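Local coordinates for protein putative oxidoreductase (Klebsiella pneumoniae subsp. pneumoniae MGH 78578, PDB 3E82) that is a putative oxidoreductase of the Gfo/Idh/MocA family that probably uses a nicotinamide dinucleotide bound by its Rossmann-fold domain, at residues S153-R157 with G237-F241. Residue numbers count along the deposited sequence, not the author numbering.
Sequences SHFDR and GSSRF
Residues 153-156, the end of strand 148-156, are extended while 237-241 comes back beside them, the two directions 147° apart, splayed at the D156 end and closing toward S153. G237 has phi/psi 102/-13, where a CB would clash with the carbonyl O of the residue before. S238, beta-like with chi1 p, points toward 153-157: S238 OG donates a weak hydrogen bond to D156 OD2 (3.3 Å), which also accepts from H154 ND1 at 2.9 Å; H154 NE2 is hydrogen-bonded to E152 OE2. S239 turns its side chain away, and S239 O lies 3.5 Å from H154 CB. At R240 the backbone drops to helical angles (-54/-47), and R240 and F241 face K252, a classic beta bulge where the loop becomes strand 241-245 of the C-terminal domain's mixed sheet. R240 O accepts a nearly straight hydrogen bond from H154 N (2.9 Å). The R240 side chain (chi1 t, chi2 p) leaves away from 153-157 but curls back toward it; R240 NH1 donates to S153 OG at 2.7 Å, while NH2 is hydrogen-bonded to Q187 OE1 of helix 176-192. F241 forms an antiparallel non-hydrogen-bonded pair with S153, CA to CA 4.6 Å; with S153 at chi1 t and F241 at m, F241 CE1 lies 3.4 Å from S153 OG, both side chains facing that helix.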
ATOM      1  N   SER B 153       1.363   6.670  -4.389  1.00 17.54           N
ATOM      2  CA  SER B 153       0.498   7.799  -4.723  1.00 18.87           C
ATOM      3  C   SER B 153      -0.946   7.480  -4.354  1.00 20.00           C
ATOM      4  O   SER B 153      -1.479   6.428  -4.734  1.00 21.45           O
ATOM      5  CB  SER B 153       0.613   8.098  -6.226  1.00 17.68           C
ATOM      6  OG  SER B 153      -0.225   9.165  -6.616  1.00 17.87           O
ATOM      7  N   HIS B 154      -1.579   8.396  -3.624  1.00 18.82           N
ATOM      8  CA  HIS B 154      -2.952   8.211  -3.163  1.00 20.00           C
ATOM      9  C   HIS B 154      -3.959   9.278  -3.561  1.00 21.62           C
ATOM     10  O   HIS B 154      -3.629  10.452  -3.735  1.00 20.26           O
ATOM     11  CB  HIS B 154      -3.024   8.179  -1.627  1.00 20.16           C
ATOM     12  CG  HIS B 154      -2.463   6.946  -0.996  1.00 20.09           C
ATOM     13  ND1 HIS B 154      -3.131   6.261  -0.003  1.00 18.08           N
ATOM     14  CD2 HIS B 154      -1.290   6.298  -1.178  1.00 19.27           C
ATOM     15  CE1 HIS B 154      -2.393   5.240   0.397  1.00 20.47           C
ATOM     16  NE2 HIS B 154      -1.271   5.241  -0.300  1.00 21.88           N
ATOM     17  N   PHE B 155      -5.202   8.836  -3.688  1.00 22.95           N
ATOM     18  CA  PHE B 155      -6.327   9.726  -3.903  1.00 26.33           C
ATOM     19  C   PHE B 155      -7.325   9.148  -2.918  1.00 27.03           C
ATOM     20  O   PHE B 155      -7.892   8.089  -3.160  1.00 25.41           O
ATOM     21  CB  PHE B 155      -6.957   9.655  -5.283  1.00 28.50           C
ATOM     22  CG  PHE B 155      -8.188  10.509  -5.381  1.00 32.59           C
ATOM     23  CD1 PHE B 155      -8.084  11.866  -5.662  1.00 31.61           C
ATOM     24  CD2 PHE B 155      -9.438   9.990  -5.040  1.00 33.48           C
ATOM     25  CE1 PHE B 155      -9.197  12.698  -5.594  1.00 33.15           C
ATOM     26  CE2 PHE B 155     -10.559  10.819  -4.969  1.00 34.14           C
ATOM     27  CZ  PHE B 155     -10.435  12.174  -5.245  1.00 33.08           C
ATOM     28  N   ASP B 156      -7.522   9.827  -1.798  1.00 29.59           N
ATOM     29  CA  ASP B 156      -8.439   9.331  -0.785  1.00 32.57           C
ATOM     30  C   ASP B 156      -9.301  10.452  -0.236  1.00 33.14           C
ATOM     31  O   ASP B 156      -8.876  11.603  -0.153  1.00 34.81           O
ATOM     32  CB  ASP B 156      -7.666   8.685   0.378  1.00 34.15           C
ATOM     33  CG  ASP B 156      -6.768   7.526  -0.068  1.00 38.99           C
ATOM     34  OD1 ASP B 156      -7.058   6.917  -1.122  1.00 42.82           O
ATOM     35  OD2 ASP B 156      -5.779   7.210   0.641  1.00 35.60           O
ATOM     36  N   ARG B 157     -10.524  10.110   0.128  1.00 33.60           N
ATOM     37  CA  ARG B 157     -11.438  11.074   0.714  1.00 34.03           C
ATOM     38  C   ARG B 157     -12.374  10.315   1.645  1.00 32.49           C
ATOM     39  O   ARG B 157     -12.379   9.082   1.656  1.00 29.90           O
ATOM     40  CB  ARG B 157     -12.185  11.841  -0.390  1.00 37.38           C
ATOM     41  CG  ARG B 157     -11.217  12.742  -1.160  1.00 40.82           C
ATOM     42  CD  ARG B 157     -11.838  13.752  -2.114  1.00 42.02           C
ATOM     43  NE  ARG B 157     -10.762  14.465  -2.815  1.00 44.02           N
ATOM     44  CZ  ARG B 157     -10.940  15.400  -3.748  1.00 46.97           C
ATOM     45  NH1 ARG B 157     -12.164  15.763  -4.117  1.00 48.74           N
ATOM     46  NH2 ARG B 157      -9.885  15.976  -4.320  1.00 47.67           N
ATOM     47  N   GLY B 237      -5.144  10.259   8.008  1.00 26.17           N
ATOM     48  CA  GLY B 237      -3.995   9.378   8.124  1.00 28.06           C
ATOM     49  C   GLY B 237      -3.174   9.045   6.887  1.00 28.66           C
ATOM     50  O   GLY B 237      -2.079   8.494   7.017  1.00 29.06           O
ATOM     51  N   SER B 238      -3.669   9.360   5.692  1.00 27.76           N
ATOM     52  CA  SER B 238      -2.903   9.044   4.486  1.00 26.73           C
ATOM     53  C   SER B 238      -2.202  10.264   3.890  1.00 25.52           C
ATOM     54  O   SER B 238      -2.540  11.410   4.198  1.00 25.65           O
ATOM     55  CB  SER B 238      -3.807   8.398   3.437  1.00 24.99           C
ATOM     56  OG  SER B 238      -4.865   9.267   3.091  1.00 29.09           O
ATOM     57  N   SER B 239      -1.215  10.009   3.040  1.00 23.12           N
ATOM     58  CA  SER B 239      -0.458  11.072   2.392  1.00 21.95           C
ATOM     59  C   SER B 239      -0.633  10.984   0.885  1.00 20.76           C
ATOM     60  O   SER B 239      -0.714   9.890   0.326  1.00 19.46           O
ATOM     61  CB  SER B 239       1.030  10.955   2.721  1.00 20.33           C
ATOM     62  OG  SER B 239       1.249  10.969   4.117  1.00 21.97           O
ATOM     63  N   ARG B 240      -0.676  12.148   0.244  1.00 20.51           N
ATOM     64  CA  ARG B 240      -0.835  12.249  -1.198  1.00 18.80           C
ATOM     65  C   ARG B 240       0.231  11.425  -1.902  1.00 17.92           C
ATOM     66  O   ARG B 240      -0.066  10.691  -2.841  1.00 17.32           O
ATOM     67  CB  ARG B 240      -0.712  13.712  -1.637  1.00 19.88           C
ATOM     68  CG  ARG B 240      -0.743  13.901  -3.148  1.00 18.57           C
ATOM     69  CD  ARG B 240      -2.071  13.469  -3.744  1.00 17.54           C
ATOM     70  NE  ARG B 240      -2.050  13.563  -5.203  1.00 19.38           N
ATOM     71  CZ  ARG B 240      -1.552  12.630  -6.010  1.00 20.20           C
ATOM     72  NH1 ARG B 240      -1.032  11.515  -5.508  1.00 17.32           N
ATOM     73  NH2 ARG B 240      -1.559  12.823  -7.325  1.00 19.68           N
ATOM     74  N   PHE B 241       1.473  11.581  -1.445  1.00 17.95           N
ATOM     75  CA  PHE B 241       2.630  10.872  -1.990  1.00 16.93           C
ATOM     76  C   PHE B 241       3.535  10.413  -0.852  1.00 17.81           C
ATOM     77  O   PHE B 241       3.705  11.115   0.144  1.00 18.90           O
ATOM     78  CB  PHE B 241       3.473  11.782  -2.892  1.00 16.90           C
ATOM     79  CG  PHE B 241       2.883  12.038  -4.257  1.00 17.67           C
ATOM     80  CD1 PHE B 241       2.870  11.038  -5.227  1.00 17.62           C
ATOM     81  CD2 PHE B 241       2.387  13.297  -4.585  1.00 19.24           C
ATOM     82  CE1 PHE B 241       2.375  11.290  -6.514  1.00 17.86           C
ATOM     83  CE2 PHE B 241       1.888  13.564  -5.869  1.00 18.38           C
ATOM     84  CZ  PHE B 241       1.885  12.553  -6.835  1.00 18.18           C
TER